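Local coordinates for protein high choriolytic enzyme 1 (Oryzias latipes, PDB 3VTG) that digests the inner layer of the fish egg envelope at hatching, acting as a zinc-dependent metalloendopeptidase of the astacin family, at residues Pro23-Ser28 with Phe62-Ser67; Glu39-Ala44 with Ile96-Leu101; Gly47-Arg52 with Trp188-Ile193; Gly70-Leu75 with Glu83-Arg88. One frame throughout, in Å; residues are numbered along the deposited sequence.

Contact 1: residues Pro23-Ser28 with Phe62-Ser67; sequences PYVISS and FISVVS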
loop_
_atom_site.group_PDB
_atom_site.type_symbol
_atom_site.label_atom_id
_atom_site.label_comp_id
_atom_site.label_asym_id
_atom_site.label_seq_id
_atom_site.Cartn_x
_atom_site.Cartn_y
_atom_site.Cartn_z
ATOM N N PRO A 23 -10.002 -8.988 -9.589
ATOM C CA PRO A 23 -10.145 -10.398 -9.237
ATOM C C PRO A 23 -8.961 -10.904 -8.429
ATOM O O PRO A 23 -7.835 -10.434 -8.610
ATOM C CB PRO A 23 -10.193 -11.107 -10.598
ATOM C CG PRO A 23 -10.309 -10.027 -11.622
ATOM C CD PRO A 23 -9.678 -8.817 -11.014
ATOM N N TYR A 24 -9.221 -11.863 -7.547
ATOM C CA TYR A 24 -8.165 -12.452 -6.727
ATOM C C TYR A 24 -8.414 -13.923 -6.438
ATOM O O TYR A 24 -9.548 -14.398 -6.511
ATOM C CB TYR A 24 -8.007 -11.689 -5.402
ATOM C CG TYR A 24 -9.202 -11.827 -4.483
ATOM C CD1 TYR A 24 -9.320 -12.912 -3.607
ATOM C CD2 TYR A 24 -10.222 -10.882 -4.499
ATOM C CE1 TYR A 24 -10.423 -13.048 -2.781
ATOM C CE2 TYR A 24 -11.326 -11.007 -3.675
ATOM C CZ TYR A 24 -11.423 -12.090 -2.822
ATOM O OH TYR A 24 -12.520 -12.204 -2.008
ATOM N N VAL A 25 -7.334 -14.625 -6.109
ATOM C CA VAL A 25 -7.401 -15.961 -5.529
ATOM C C VAL A 25 -6.594 -15.955 -4.235
ATOM O O VAL A 25 -5.617 -15.210 -4.105
ATOM C CB VAL A 25 -6.900 -17.067 -6.498
ATOM C CG1 VAL A 25 -7.792 -17.153 -7.732
ATOM C CG2 VAL A 25 -5.445 -16.859 -6.899
ATOM N N ILE A 26 -7.020 -16.767 -3.275
ATOM C CA ILE A 26 -6.320 -16.894 -2.002
ATOM C C ILE A 26 -5.813 -18.326 -1.855
ATOM O O ILE A 26 -6.585 -19.284 -1.966
ATOM C CB ILE A 26 -7.225 -16.488 -0.814
ATOM C CG1 ILE A 26 -7.605 -15.003 -0.916
ATOM C CG2 ILE A 26 -6.535 -16.772 0.515
ATOM C CD1 ILE A 26 -8.655 -14.544 0.077
ATOM N N SER A 27 -4.511 -18.459 -1.613
ATOM C CA SER A 27 -3.854 -19.765 -1.497
ATOM C C SER A 27 -4.598 -20.728 -0.575
ATOM O O SER A 27 -5.089 -20.332 0.486
ATOM C CB SER A 27 -2.419 -19.591 -0.997
ATOM O OG SER A 27 -1.820 -20.840 -0.683
ATOM N N SER A 28 -4.661 -21.995 -0.986
ATOM C CA SER A 28 -5.264 -23.063 -0.187
ATOM C C SER A 28 -4.550 -23.283 1.153
ATOM O O SER A 28 -5.092 -23.942 2.043
ATOM C CB SER A 28 -5.298 -24.370 -0.984
ATOM O OG SER A 28 -4.000 -24.914 -1.131
ATOM N N PHE A 62 -5.142 -10.850 -12.366
ATOM C CA PHE A 62 -5.647 -11.143 -11.026
ATOM C C PHE A 62 -4.545 -11.162 -9.982
ATOM O O PHE A 62 -3.370 -11.343 -10.305
ATOM C CB PHE A 62 -6.437 -12.465 -11.009
ATOM C CG PHE A 62 -5.589 -13.696 -11.188
ATOM C CD1 PHE A 62 -5.229 -14.469 -10.088
ATOM C CD2 PHE A 62 -5.171 -14.100 -12.453
ATOM C CE1 PHE A 62 -4.459 -15.609 -10.243
ATOM C CE2 PHE A 62 -4.396 -15.238 -12.613
ATOM C CZ PHE A 62 -4.044 -15.996 -11.506
ATOM N N ILE A 63 -4.944 -10.979 -8.727
ATOM C CA ILE A 63 -4.031 -11.040 -7.595
ATOM C C ILE A 63 -4.055 -12.442 -6.988
ATOM O O ILE A 63 -5.124 -12.996 -6.714
ATOM C CB ILE A 63 -4.391 -9.988 -6.525
ATOM C CG1 ILE A 63 -4.285 -8.572 -7.112
ATOM C CG2 ILE A 63 -3.495 -10.134 -5.302
ATOM C CD1 ILE A 63 -4.788 -7.476 -6.194
ATOM N N SER A 64 -2.868 -13.009 -6.790
ATOM C CA SER A 64 -2.720 -14.286 -6.114
ATOM C C SER A 64 -2.140 -14.044 -4.726
ATOM O O SER A 64 -0.971 -13.684 -4.590
ATOM C CB SER A 64 -1.810 -15.202 -6.929
ATOM O OG SER A 64 -1.624 -16.442 -6.273
ATOM N N VAL A 65 -2.971 -14.223 -3.703
ATOM C CA VAL A 65 -2.551 -14.006 -2.318
ATOM C C VAL A 65 -1.880 -15.269 -1.778
ATOM O O VAL A 65 -2.492 -16.342 -1.732
ATOM C CB VAL A 65 -3.724 -13.574 -1.405
ATOM C CG1 VAL A 65 -3.217 -13.225 -0.013
ATOM C CG2 VAL A 65 -4.474 -12.390 -2.007
ATOM N N VAL A 66 -0.619 -15.129 -1.379
ATOM C CA VAL A 66 0.204 -16.263 -0.960
ATOM C C VAL A 66 0.936 -15.940 0.339
ATOM O O VAL A 66 1.190 -14.769 0.639
ATOM C CB VAL A 66 1.232 -16.664 -2.049
ATOM C CG1 VAL A 66 0.538 -17.314 -3.240
ATOM C CG2 VAL A 66 2.061 -15.465 -2.496
ATOM N N SER A 67 1.265 -16.967 1.117
ATOM C CA SER A 67 2.047 -16.758 2.330
ATOM C C SER A 67 3.523 -16.979 2.045
ATOM O O SER A 67 4.041 -18.082 2.215
ATOM C CB SER A 67 1.575 -17.669 3.462
ATOM O OG SER A 67 2.320 -17.407 4.642
HETATM O O HOH W 1 0.580 -19.740 0.318
#

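Contact 2: residues Glu39-Ala44 with Ile96-Leu101; sequences EGAMRA and IIQHEL. With ZN (zinc ion), chain B.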
loop_
_atom_site.group_PDB
_atom_site.type_symbol
_atom_site.label_atom_id
_atom_site.label_comp_id
_atom_site.label_asym_id
_atom_site.label_seq_id
_atom_site.Cartn_x
_atom_site.Cartn_y
_atom_site.Cartn_z
ATOM N N GLU A 39 -10.450 -11.196 3.283
ATOM C CA GLU A 39 -11.649 -10.663 2.639
ATOM C C GLU A 39 -12.264 -9.518 3.453
ATOM O O GLU A 39 -12.822 -8.579 2.886
ATOM C CB GLU A 39 -12.658 -11.779 2.329
ATOM C CG GLU A 39 -12.159 -12.753 1.261
ATOM C CD GLU A 39 -13.207 -13.740 0.761
ATOM O OE1 GLU A 39 -14.122 -14.102 1.534
ATOM O OE2 GLU A 39 -13.106 -14.174 -0.412
ATOM N N GLY A 40 -12.134 -9.586 4.778
ATOM C CA GLY A 40 -12.569 -8.501 5.658
ATOM C C GLY A 40 -11.825 -7.206 5.380
ATOM O O GLY A 40 -12.431 -6.133 5.312
ATOM N N ALA A 41 -10.508 -7.309 5.209
ATOM C CA ALA A 41 -9.676 -6.158 4.871
ATOM C C ALA A 41 -10.051 -5.572 3.513
ATOM O O ALA A 41 -10.048 -4.355 3.335
ATOM C CB ALA A 41 -8.205 -6.533 4.906
ATOM N N MET A 42 -10.392 -6.444 2.567
ATOM C CA MET A 42 -10.822 -6.020 1.235
ATOM C C MET A 42 -12.100 -5.194 1.286
ATOM O O MET A 42 -12.277 -4.269 0.491
ATOM C CB MET A 42 -11.029 -7.228 0.331
ATOM C CG MET A 42 -9.737 -7.897 -0.088
ATOM S SD MET A 42 -10.045 -9.488 -0.864
ATOM C CE MET A 42 -8.413 -9.811 -1.521
ATOM N N ARG A 43 -12.984 -5.521 2.229
ATOM C CA ARG A 43 -14.245 -4.799 2.383
ATOM C C ARG A 43 -14.063 -3.341 2.791
ATOM O O ARG A 43 -14.954 -2.525 2.576
ATOM C CB ARG A 43 -15.176 -5.514 3.366
ATOM C CG ARG A 43 -15.891 -6.719 2.775
ATOM C CD ARG A 43 -17.077 -7.155 3.627
ATOM N NE ARG A 43 -16.689 -7.564 4.978
ATOM C CZ ARG A 43 -16.212 -8.764 5.300
ATOM N NH1 ARG A 43 -16.042 -9.703 4.376
ATOM N NH2 ARG A 43 -15.895 -9.026 6.558
ATOM N N ALA A 44 -12.904 -3.017 3.366
ATOM C CA ALA A 44 -12.599 -1.648 3.790
ATOM C C ALA A 44 -12.613 -0.647 2.633
ATOM O O ALA A 44 -12.721 0.560 2.845
ATOM C CB ALA A 44 -11.262 -1.601 4.517
ATOM N N ILE A 96 -2.420 -4.018 7.762
ATOM C CA ILE A 96 -1.307 -4.474 6.930
ATOM C C ILE A 96 -1.808 -4.976 5.572
ATOM O O ILE A 96 -1.232 -4.648 4.524
ATOM C CB ILE A 96 -0.469 -5.554 7.654
ATOM C CG1 ILE A 96 0.292 -4.927 8.831
ATOM C CG2 ILE A 96 0.502 -6.234 6.694
ATOM C CD1 ILE A 96 1.054 -5.911 9.694
ATOM N N ILE A 97 -2.893 -5.748 5.589
ATOM C CA ILE A 97 -3.475 -6.257 4.347
ATOM C C ILE A 97 -3.959 -5.099 3.467
ATOM O O ILE A 97 -3.698 -5.083 2.264
ATOM C CB ILE A 97 -4.592 -7.297 4.604
ATOM C CG1 ILE A 97 -4.033 -8.507 5.365
ATOM C CG2 ILE A 97 -5.220 -7.745 3.287
ATOM C CD1 ILE A 97 -5.069 -9.290 6.146
ATOM N N GLN A 98 -4.620 -4.116 4.076
ATOM C CA GLN A 98 -5.062 -2.916 3.357
ATOM C C GLN A 98 -3.890 -2.153 2.730
ATOM O O GLN A 98 -3.981 -1.691 1.592
ATOM C CB GLN A 98 -5.849 -1.991 4.282
ATOM C CG GLN A 98 -7.185 -2.548 4.746
ATOM C CD GLN A 98 -7.850 -1.637 5.758
ATOM O OE1 GLN A 98 -8.016 -0.439 5.514
ATOM N NE2 GLN A 98 -8.231 -2.194 6.900
ATOM N N HIS A 99 -2.800 -2.033 3.487
ATOM C CA HIS A 99 -1.546 -1.440 3.014
ATOM C C HIS A 99 -1.076 -2.145 1.758
ATOM O O HIS A 99 -0.768 -1.497 0.749
ATOM C CB HIS A 99 -0.517 -1.506 4.146
ATOM C CG HIS A 99 0.881 -1.079 3.757
ATOM N ND1 HIS A 99 1.432 0.075 4.188
ATOM C CD2 HIS A 99 1.856 -1.721 2.994
ATOM C CE1 HIS A 99 2.689 0.174 3.711
ATOM N NE2 HIS A 99 2.946 -0.925 2.980
ATOM N N GLU A 100 -1.044 -3.477 1.791
ATOM C CA GLU A 100 -0.607 -4.259 0.628
ATOM C C GLU A 100 -1.535 -4.107 -0.576
ATOM O O GLU A 100 -1.070 -3.985 -1.715
ATOM C CB GLU A 100 -0.430 -5.741 0.983
ATOM C CG GLU A 100 0.638 -6.024 2.035
ATOM C CD GLU A 100 1.985 -5.388 1.730
ATOM O OE1 GLU A 100 2.322 -5.185 0.541
ATOM O OE2 GLU A 100 2.715 -5.088 2.694
ATOM N N LEU A 101 -2.840 -4.105 -0.321
ATOM C CA LEU A 101 -3.819 -3.901 -1.383
ATOM C C LEU A 101 -3.658 -2.523 -2.035
ATOM O O LEU A 101 -3.848 -2.376 -3.243
ATOM C CB LEU A 101 -5.241 -4.115 -0.858
ATOM C CG LEU A 101 -5.592 -5.551 -0.445
ATOM C CD1 LEU A 101 -6.861 -5.559 0.393
ATOM C CD2 LEU A 101 -5.733 -6.481 -1.645
HETATM ZN ZN ZN B . 4.616 -1.374 1.858
HETATM O O HOH W 2 4.667 -3.494 1.672
HETATM O O HOH W 3 5.714 -1.954 3.800
#

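Contact 3: residues Gly47-Arg52 with Trp188-Ile193; sequences GKTCIR and WDITRI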
loop_
_atom_site.group_PDB
_atom_site.type_symbol
_atom_site.label_atom_id
_atom_site.label_comp_id
_atom_site.label_asym_id
_atom_site.label_seq_id
_atom_site.Cartn_x
_atom_site.Cartn_y
_atom_site.Cartn_z
ATOM N N GLY A 47 -16.927 1.086 1.156
ATOM C CA GLY A 47 -17.754 2.193 1.631
ATOM C C GLY A 47 -17.500 3.538 0.977
ATOM O O GLY A 47 -18.444 4.296 0.732
ATOM N N LYS A 48 -16.233 3.833 0.687
ATOM C CA LYS A 48 -15.844 5.172 0.237
ATOM C C LYS A 48 -15.023 5.223 -1.060
ATOM O O LYS A 48 -14.586 6.299 -1.466
ATOM C CB LYS A 48 -15.148 5.939 1.375
ATOM C CG LYS A 48 -16.062 6.235 2.558
ATOM C CD LYS A 48 -15.535 7.358 3.436
ATOM C CE LYS A 48 -16.577 7.803 4.454
ATOM N NZ LYS A 48 -17.764 8.435 3.812
ATOM N N THR A 49 -14.824 4.076 -1.714
ATOM C CA THR A 49 -14.177 4.050 -3.040
ATOM C C THR A 49 -14.971 3.221 -4.049
ATOM O O THR A 49 -15.936 2.541 -3.684
ATOM C CB THR A 49 -12.716 3.526 -3.012
ATOM O OG1 THR A 49 -12.703 2.092 -3.055
ATOM C CG2 THR A 49 -11.949 4.024 -1.788
ATOM N N CYS A 50 -14.545 3.278 -5.310
ATOM C CA CYS A 50 -15.147 2.475 -6.377
ATOM C C CYS A 50 -14.374 1.172 -6.652
ATOM O O CYS A 50 -14.633 0.478 -7.643
ATOM C CB CYS A 50 -15.339 3.309 -7.657
ATOM S SG CYS A 50 -13.850 3.803 -8.564
ATOM N N ILE A 51 -13.442 0.842 -5.756
ATOM C CA ILE A 51 -12.665 -0.399 -5.839
ATOM C C ILE A 51 -13.473 -1.565 -5.268
ATOM O O ILE A 51 -14.036 -1.461 -4.178
ATOM C CB ILE A 51 -11.326 -0.286 -5.059
ATOM C CG1 ILE A 51 -10.474 0.899 -5.545
ATOM C CG2 ILE A 51 -10.539 -1.592 -5.103
ATOM C CD1 ILE A 51 -10.055 0.857 -6.998
ATOM N N ARG A 52 -13.526 -2.665 -6.016
ATOM C CA ARG A 52 -14.160 -3.898 -5.547
ATOM C C ARG A 52 -13.257 -5.104 -5.798
ATOM O O ARG A 52 -13.050 -5.503 -6.940
ATOM C CB ARG A 52 -15.513 -4.127 -6.237
ATOM C CG ARG A 52 -16.532 -3.010 -6.080
ATOM C CD ARG A 52 -17.092 -2.910 -4.670
ATOM N NE ARG A 52 -18.071 -1.829 -4.595
ATOM C CZ ARG A 52 -17.777 -0.566 -4.294
ATOM N NH1 ARG A 52 -16.528 -0.209 -4.015
ATOM N NH2 ARG A 52 -18.741 0.345 -4.270
ATOM N N TRP A 188 -6.679 11.059 3.213
ATOM C CA TRP A 188 -5.918 11.204 1.976
ATOM C C TRP A 188 -5.690 9.904 1.253
ATOM O O TRP A 188 -5.710 9.889 0.028
ATOM C CB TRP A 188 -4.620 11.979 2.189
ATOM C CG TRP A 188 -4.863 13.440 2.472
ATOM C CD1 TRP A 188 -4.540 14.144 3.625
ATOM C CD2 TRP A 188 -5.513 14.426 1.594
ATOM N NE1 TRP A 188 -4.924 15.457 3.525
ATOM C CE2 TRP A 188 -5.516 15.693 2.333
ATOM C CE3 TRP A 188 -6.069 14.390 0.314
ATOM C CZ2 TRP A 188 -6.051 16.860 1.795
ATOM C CZ3 TRP A 188 -6.603 15.573 -0.216
ATOM C CH2 TRP A 188 -6.593 16.776 0.509
ATOM N N ASP A 189 -5.505 8.802 1.988
ATOM C CA ASP A 189 -5.423 7.475 1.354
ATOM C C ASP A 189 -6.661 7.215 0.490
ATOM O O ASP A 189 -6.542 6.817 -0.669
ATOM C CB ASP A 189 -5.297 6.352 2.393
ATOM C CG ASP A 189 -3.952 6.333 3.114
ATOM O OD1 ASP A 189 -2.915 6.712 2.518
ATOM O OD2 ASP A 189 -3.946 5.901 4.286
ATOM N N ILE A 190 -7.840 7.447 1.070
ATOM C CA ILE A 190 -9.117 7.235 0.381
ATOM C C ILE A 190 -9.280 8.198 -0.801
ATOM O O ILE A 190 -9.656 7.785 -1.901
ATOM C CB ILE A 190 -10.304 7.329 1.374
ATOM C CG1 ILE A 190 -10.276 6.155 2.370
ATOM C CG2 ILE A 190 -11.646 7.412 0.651
ATOM C CD1 ILE A 190 -10.474 4.781 1.757
ATOM N N THR A 191 -8.969 9.472 -0.568
ATOM C CA THR A 191 -9.067 10.494 -1.609
ATOM C C THR A 191 -8.183 10.137 -2.808
ATOM O O THR A 191 -8.612 10.244 -3.959
ATOM C CB THR A 191 -8.712 11.891 -1.055
ATOM O OG1 THR A 191 -9.630 12.233 -0.008
ATOM C CG2 THR A 191 -8.783 12.956 -2.150
ATOM N N ARG A 192 -6.959 9.689 -2.531
ATOM C CA ARG A 192 -6.013 9.317 -3.582
ATOM C C ARG A 192 -6.530 8.193 -4.478
ATOM O O ARG A 192 -6.401 8.268 -5.699
ATOM C CB ARG A 192 -4.664 8.929 -2.983
ATOM C CG ARG A 192 -3.869 10.106 -2.448
ATOM C CD ARG A 192 -2.810 9.611 -1.487
ATOM N NE ARG A 192 -2.098 10.714 -0.854
ATOM C CZ ARG A 192 -1.171 10.563 0.086
ATOM N NH1 ARG A 192 -0.847 9.353 0.526
ATOM N NH2 ARG A 192 -0.574 11.629 0.594
ATOM N N ILE A 193 -7.113 7.161 -3.869
ATOM C CA ILE A 193 -7.738 6.074 -4.623
ATOM C C ILE A 193 -8.816 6.638 -5.552
ATOM O O ILE A 193 -8.847 6.326 -6.744
ATOM C CB ILE A 193 -8.344 5.005 -3.688
ATOM C CG1 ILE A 193 -7.241 4.296 -2.885
ATOM C CG2 ILE A 193 -9.178 4.002 -4.482
ATOM C CD1 ILE A 193 -7.742 3.526 -1.676
#

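Contact 4: residues Gly70-Leu75 with Glu83-Arg88; sequences GCYSEL and ELSINR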
loop_
_atom_site.group_PDB
_atom_site.type_symbol
_atom_site.label_atom_id
_atom_site.label_comp_id
_atom_site.label_asym_id
_atom_site.label_seq_id
_atom_site.Cartn_x
_atom_site.Cartn_y
_atom_site.Cartn_z
ATOM N N GLY A 70 7.376 -12.312 4.375
ATOM C CA GLY A 70 6.898 -10.995 4.778
ATOM C C GLY A 70 5.610 -10.558 4.106
ATOM O O GLY A 70 4.849 -11.377 3.576
ATOM N N CYS A 71 5.370 -9.251 4.148
ATOM C CA CYS A 71 4.173 -8.646 3.575
ATOM C C CYS A 71 4.598 -7.764 2.407
ATOM O O CYS A 71 5.334 -6.797 2.594
ATOM C CB CYS A 71 3.433 -7.801 4.625
ATOM S SG CYS A 71 3.648 -8.269 6.367
ATOM N N TYR A 72 4.150 -8.107 1.201
ATOM C CA TYR A 72 4.516 -7.342 0.006
ATOM C C TYR A 72 3.505 -7.485 -1.125
ATOM O O TYR A 72 2.660 -8.380 -1.124
ATOM C CB TYR A 72 5.938 -7.682 -0.478
ATOM C CG TYR A 72 6.144 -9.088 -1.006
ATOM C CD1 TYR A 72 6.816 -10.043 -0.246
ATOM C CD2 TYR A 72 5.698 -9.454 -2.281
ATOM C CE1 TYR A 72 7.023 -11.326 -0.728
ATOM C CE2 TYR A 72 5.894 -10.736 -2.768
ATOM C CZ TYR A 72 6.558 -11.665 -1.989
ATOM O OH TYR A 72 6.760 -12.935 -2.474
ATOM N N SER A 73 3.604 -6.578 -2.090
ATOM C CA SER A 73 2.785 -6.622 -3.287
ATOM C C SER A 73 3.527 -5.964 -4.431
ATOM O O SER A 73 4.385 -5.102 -4.222
ATOM C CB SER A 73 1.458 -5.890 -3.063
ATOM O OG SER A 73 0.705 -5.824 -4.265
ATOM N N GLU A 74 3.183 -6.380 -5.645
ATOM C CA GLU A 74 3.573 -5.652 -6.843
ATOM C C GLU A 74 2.857 -4.300 -6.865
ATOM O O GLU A 74 1.794 -4.142 -6.252
ATOM C CB GLU A 74 3.213 -6.459 -8.092
ATOM C CG GLU A 74 3.791 -7.870 -8.135
ATOM C CD GLU A 74 5.287 -7.914 -8.403
ATOM O OE1 GLU A 74 5.874 -6.882 -8.803
ATOM O OE2 GLU A 74 5.884 -8.999 -8.222
ATOM N N LEU A 75 3.445 -3.330 -7.561
ATOM C CA LEU A 75 2.859 -1.998 -7.710
ATOM C C LEU A 75 1.981 -1.896 -8.950
ATOM O O LEU A 75 2.473 -2.002 -10.071
ATOM C CB LEU A 75 3.958 -0.939 -7.807
ATOM C CG LEU A 75 4.494 -0.245 -6.561
ATOM C CD1 LEU A 75 5.655 0.648 -6.967
ATOM C CD2 LEU A 75 3.401 0.570 -5.886
ATOM N N GLU A 83 1.513 -11.689 -7.643
ATOM C CA GLU A 83 1.475 -12.152 -6.267
ATOM C C GLU A 83 1.405 -11.015 -5.259
ATOM O O GLU A 83 1.925 -9.915 -5.482
ATOM C CB GLU A 83 2.642 -13.102 -5.967
ATOM C CG GLU A 83 2.481 -14.463 -6.635
ATOM C CD GLU A 83 3.472 -15.519 -6.167
ATOM O OE1 GLU A 83 4.517 -15.174 -5.575
ATOM O OE2 GLU A 83 3.200 -16.713 -6.407
ATOM N N LEU A 84 0.714 -11.298 -4.162
ATOM C CA LEU A 84 0.660 -10.426 -3.004
ATOM C C LEU A 84 0.881 -11.335 -1.807
ATOM O O LEU A 84 0.123 -12.288 -1.596
ATOM C CB LEU A 84 -0.694 -9.710 -2.919
ATOM C CG LEU A 84 -0.906 -8.624 -1.856
ATOM C CD1 LEU A 84 -2.027 -7.682 -2.266
ATOM C CD2 LEU A 84 -1.193 -9.217 -0.485
ATOM N N SER A 85 1.931 -11.056 -1.041
ATOM C CA SER A 85 2.273 -11.897 0.096
ATOM C C SER A 85 1.710 -11.369 1.403
ATOM O O SER A 85 1.974 -10.228 1.794
ATOM C CB SER A 85 3.785 -12.069 0.211
ATOM O OG SER A 85 4.104 -12.935 1.286
ATOM N N ILE A 86 0.917 -12.211 2.056
ATOM C CA ILE A 86 0.500 -11.993 3.434
ATOM C C ILE A 86 1.046 -13.183 4.225
ATOM O O ILE A 86 0.402 -14.231 4.315
ATOM C CB ILE A 86 -1.044 -11.874 3.565
ATOM C CG1 ILE A 86 -1.574 -10.681 2.754
ATOM C CG2 ILE A 86 -1.483 -11.774 5.024
ATOM C CD1 ILE A 86 -1.046 -9.321 3.184
ATOM N N ASN A 87 2.257 -13.041 4.760
ATOM C CA ASN A 87 2.829 -14.102 5.581
ATOM C C ASN A 87 1.911 -14.382 6.767
ATOM O O ASN A 87 1.487 -13.457 7.462
ATOM C CB ASN A 87 4.234 -13.751 6.064
ATOM C CG ASN A 87 4.861 -14.870 6.874
ATOM O OD1 ASN A 87 4.732 -14.906 8.098
ATOM N ND2 ASN A 87 5.516 -15.803 6.194
ATOM N N ARG A 88 1.605 -15.660 6.981
ATOM C CA ARG A 88 0.669 -16.081 8.025
ATOM C C ARG A 88 1.110 -15.685 9.433
ATOM O O ARG A 88 0.271 -15.475 10.310
ATOM C CB ARG A 88 0.459 -17.593 7.974
ATOM C CG ARG A 88 -0.153 -18.103 6.683
ATOM C CD ARG A 88 -0.197 -19.616 6.697
ATOM N NE ARG A 88 -1.354 -20.113 7.435
ATOM C CZ ARG A 88 -1.561 -21.390 7.739
ATOM N NH1 ARG A 88 -0.678 -22.318 7.389
ATOM N NH2 ARG A 88 -2.656 -21.739 8.395
HETATM O O HOH W 4 6.230 -13.084 -5.096
HETATM O O HOH W 5 0.127 -7.747 -6.239
HETATM O O HOH W 6 4.001 -11.413 -8.978
#

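Contact 1: residues Pro23-Ser28 with Phe62-Ser67
Four backbone hydrogen bonds, from I63 N to P23 O, V25 N to I63 O, V65 N to V25 O and S27 N to V65 O, join two parallel strands whose axes diverge by 18°. The donor-acceptor separations are uniform: V25 N to I63 O is 2.8 Å and V65 N to V25 O 2.9 Å, the latter almost straight at 174°. I63 O also receives a C-H from Y24 CA at 3.1 Å.

Apolar contacts occupy both faces. On the face of V25 and S64, V25 CG2 comes to the rim of the F62 ring, 3.7 Å from F62 CE1 and near the ring plane; R56 adds a cation-pi contact to this ring. On the other face I26 and V65 lie side by side, with I26 CG1 4.2 Å from V65 CB, while the Y24 ring leads away from the partner strand and its OH is hydrogen-bonded to E39 OE2 of helix 32-43.

Water 1 extends the pairing beyond the strands, 2.8 Å from S27 OG and accepting from S67 N at 3.0 Å; S27 OG is also hydrogen-bonded to E29 N.

The polar links between the strands run through the main chain and match the parallel register; the side chains mostly add apolar cover.

Contact 2: residues Glu39-Ala44 with Ile96-Leu101
The zinc-binding helix of the HExxH motif, residues 94-105, packs through I97, Q98 and L101 against A41, M42 and A44 of helix 32-43. The two short helical segments cross at -64° with their axes 8.9 Å apart. Where the helices come closest in CA register, A41 with Q98, the small A41 points its CB at the other helix and meets I97 CG2 at 3.6 Å, the branch anti to the I97 backbone N. L101 crosses M42 at about a right angle, its CD1 3.7 Å from M42 CG. Q98, extended to CD, lays its amide group against A44 CB, which is 3.6 Å from Q98 OE1; the NE2 of the same amide is hydrogen-bonded to S94 OG.

H99, on the same segment but turned from this interface, binds the zinc ion through NE2 at 2.1 Å, with H103, H109 and waters 2 and 3 completing the site. Water 2, a zinc ligand, donates to E100 OE2 at 2.7 Å, consistent with the predicted catalytic role of E100.

Chemically the helix is two-sided: one flank meets its neighbour by van der Waals contact alone within these segments, whereas the other presents the polar groups that hold and surround the metal.

Contact 3: residues Gly47-Arg52 with Trp188-Ile193
T49, whose methyl group packs against I190 and I193, has a hydroxyl engaged twice: OG1 accepts from I51 N at 3.1 Å, forming an ST turn, and is also hydrogen-bonded to F45 O. OG1 stands between the backbone N and the carbonyl carbon (chi1 84°), which leaves CG2 beside the N and directed at the helix. A second polar clamp lies behind the turn, where R52 NH1 donates to T49 O and to I51 O, each at 2.8 Å. Both oxygens lie near the R52 guanidinium plane, 6° out of it, while NH1 stands above each of the two carbonyl planes. These bonds brace the 47-52 segment internally and do not link it to 188-193.

Across the interface the touching atoms are apolar, apart from K48 O beside I190 CG2. I193 CG2 approaches I51 CG1 to 3.5 Å, the two side chains crossing at about a right angle, and also lies 3.9 Å from T49 CB. I190 straddles the start of the turn: its CD1 is 3.9 Å from T49 CG2, and its CG2 3.9 Å from K48 CB, while the lysine chain leads away.

The interface joins C-terminal helix 187-196 to the beginning of strand 51-55, an outer strand beside strand 20-26. Helix 94-105 meets both I51 and I193 through L105, and the C50-C199 disulfide joins the 47-52 segment to the chain just after helix 187-196.

Contact 4: residues Gly70-Leu75 with Glu83-Arg88
Y72 and S85 form the compact part of this antiparallel pair. S85 CB lies over the centre of the Y72 ring, 3.5 Å from the centroid and 14° off the ring normal, a CH-pi contact. Y72 CG stands between its backbone N and carbonyl carbon (chi1 67°), 4.0 Å from S85 CB. The same two residues exchange backbone hydrogen bonds, S85 N to Y72 O at 2.8 Å and Y72 N to S85 O at 3.1 Å. Next to them G70 O accepts from S85 OG at 2.9 Å and from N87 N at 3.3 Å, the donors arriving from opposite faces of the carbonyl plane. S85 OG, anti to its backbone N, also accepts from K68 N, a second bond that would help fix its rotation.

Toward E74 and E83 the strands part, and water takes over. Water 5 donates to S73 OG and, at 2.9 Å, to E83 O; water 6 links E74 OE2 to E83 N. Water 4 lies at the ring edge, 2.7 Å from Y72 OH, and donates to E83 OE1, a carboxylate oxygen that also forms a salt bridge with K68.

Strands 71-73 and 81-86 thus make a beta hairpin beside the active-site helix, where C71 and S73 touch E100. In astacins and other metzincins the antiparallel edge strand, here 71-73, borders the cleft, and it probably lines the substrate path here.

Overall arrangement
From the N terminus, strand 20-26 opens contact 1, helix 32-43 opens contact 2 and the start of strand 51-55 opens contact 3. Strand 62-66 then closes contact 1. The 70-88 hairpin of contact 4 opens and closes next, in series with contact 1 and within the larger loops of contacts 2 and 3. Helix 94-105 closes contact 2, and helix 187-196 finally closes contact 3. Contacts 1, 2 and 3 cross one another in sequence. Spatially, contacts 1 and 4 share the mixed sheet through V66 bonded to L84 and I86. Contact 3 fastens the C-terminal helix to outer strand 51-55 of that sheet, its centre about 20 Å from that of contact 4, across the chain's centre.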